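Local coordinates for protein KLLA0E08119p (Kluyveromyces lactis, PDB 3VA7) that probably carboxylates urea to urea-1-carboxylate with ATP, bicarbonate and a biotin cofactor, as the urea carboxylase part of a longer bifunctional enzyme, at residues G136-I139 with R140-L144. Sequence-based numbering, arbitrary orientation.
Sequences GDAI and RKLGL
K141 reaches back one helical turn to D137. K141 CB lies 3.4 Å from the backbone O of D137, with A138 O a little farther off; CG stays beside the same D137 carbonyl, and CD then passes from it to the carboxylate, coming close to OD2. CE runs on past OD2, and K141 NZ closes a salt bridge to D137 OD2 at 3.2 Å, taking the anti lone pair, the one turned from OD1. The chain is bent at chi2, chi3 (92°) and chi4, and NZ lies beside the carboxylate of D137. With an alanine at this position the amine is gone, and the D137 carboxylate would probably turn more freely, its OD2 without this charged mate. In the backbone, K141 N donates to D137 O at 2.7 Å, nearly straight at 171°. This i to i+4 pattern, repeated from R140 N to G136 O and from L142 N to A138 O, identifies the short helix 136-143 of the biotin carboxylase part, which follows strand 130-131 at the edge of a parallel sheet. The last turn is less regular: G143 N bonds only weakly to I139 O, and L144 is the first residue to leave helical geometry. R140 lays its guanidinium with one face over G136 O, R140 NH1 3.4 Å from that oxygen at an angle too poor for a bond. R140 NH1 also stays 4.1 Å from D137 OD1, beyond salt-bridge range, while NH2 pairs with D122 on helix 118-125. On another side of the helix, A138 CB and L142 CD2 make a loose apolar contact at 4.5 Å, and both side chains touch L294.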
loop_
_atom_site.group_PDB
_atom_site.type_symbol
_atom_site.label_atom_id
_atom_site.label_comp_id
_atom_site.label_asym_id
_atom_site.label_seq_id
_atom_site.Cartn_x
_atom_site.Cartn_y
_atom_site.Cartn_z
ATOM N N GLY A 136 34.502 22.320 25.631
ATOM C CA GLY A 136 33.873 21.457 26.652
ATOM C C GLY A 136 33.553 22.209 27.947
ATOM O O GLY A 136 32.587 21.893 28.673
ATOM N N ASP A 137 34.359 23.230 28.197
ATOM C CA ASP A 137 34.232 24.064 29.353
ATOM C C ASP A 137 33.028 24.942 29.311
ATOM O O ASP A 137 32.204 24.907 30.233
ATOM C CB ASP A 137 35.431 24.980 29.442
ATOM C CG ASP A 137 36.091 24.886 30.775
ATOM O OD1 ASP A 137 36.623 23.765 31.049
ATOM O OD2 ASP A 137 36.040 25.900 31.536
ATOM N N ALA A 138 32.963 25.765 28.266
ATOM C CA ALA A 138 31.790 26.566 27.984
ATOM C C ALA A 138 30.494 25.712 28.100
ATOM O O ALA A 138 29.535 26.120 28.783
ATOM C CB ALA A 138 31.929 27.286 26.599
ATOM N N ILE A 139 30.487 24.524 27.501
ATOM C CA ILE A 139 29.338 23.600 27.630
ATOM C C ILE A 139 29.022 23.164 29.093
ATOM O O ILE A 139 27.849 23.180 29.507
ATOM C CB ILE A 139 29.480 22.350 26.721
ATOM C CG1 ILE A 139 29.584 22.734 25.233
ATOM C CG2 ILE A 139 28.336 21.352 26.942
ATOM C CD1 ILE A 139 30.235 21.666 24.418
ATOM N N ARG A 140 30.061 22.790 29.861
ATOM C CA ARG A 140 29.923 22.543 31.316
ATOM C C ARG A 140 29.391 23.752 32.074
ATOM O O ARG A 140 28.378 23.656 32.783
ATOM C CB ARG A 140 31.240 22.119 31.919
ATOM C CG ARG A 140 31.354 20.639 32.069
ATOM C CD ARG A 140 32.804 20.313 32.246
ATOM N NE ARG A 140 33.142 19.122 31.481
ATOM C CZ ARG A 140 34.150 19.042 30.609
ATOM N NH1 ARG A 140 34.965 20.094 30.385
ATOM N NH2 ARG A 140 34.342 17.882 29.973
ATOM N N LYS A 141 30.066 24.885 31.883
ATOM C CA LYS A 141 29.642 26.188 32.425
ATOM C C LYS A 141 28.196 26.570 32.047
ATOM O O LYS A 141 27.526 27.272 32.795
ATOM C CB LYS A 141 30.652 27.289 32.031
ATOM C CG LYS A 141 31.746 27.585 33.086
ATOM C CD LYS A 141 33.221 27.505 32.563
ATOM C CE LYS A 141 33.809 28.856 32.061
ATOM N NZ LYS A 141 34.685 28.731 30.798
ATOM N N LEU A 142 27.704 26.119 30.896
ATOM C CA LEU A 142 26.311 26.409 30.529
ATOM C C LEU A 142 25.293 25.299 30.843
ATOM O O LEU A 142 24.092 25.567 30.860
ATOM C CB LEU A 142 26.201 26.806 29.068
ATOM C CG LEU A 142 26.467 28.236 28.592
ATOM C CD1 LEU A 142 26.281 29.311 29.634
ATOM C CD2 LEU A 142 27.824 28.343 27.971
ATOM N N GLY A 143 25.768 24.073 31.092
ATOM C CA GLY A 143 24.895 22.922 31.403
ATOM C C GLY A 143 24.188 22.972 32.760
ATOM O O GLY A 143 23.054 22.505 32.883
ATOM N N LEU A 144 24.848 23.531 33.778
ATOM C CA LEU A 144 24.290 23.582 35.142
ATOM C C LEU A 144 23.518 24.883 35.346
ATOM O O LEU A 144 24.044 25.966 35.098
ATOM C CB LEU A 144 25.391 23.466 36.195
ATOM C CG LEU A 144 26.297 22.231 36.374
ATOM C CD1 LEU A 144 26.430 21.270 35.146
ATOM C CD2 LEU A 144 27.687 22.728 36.857
#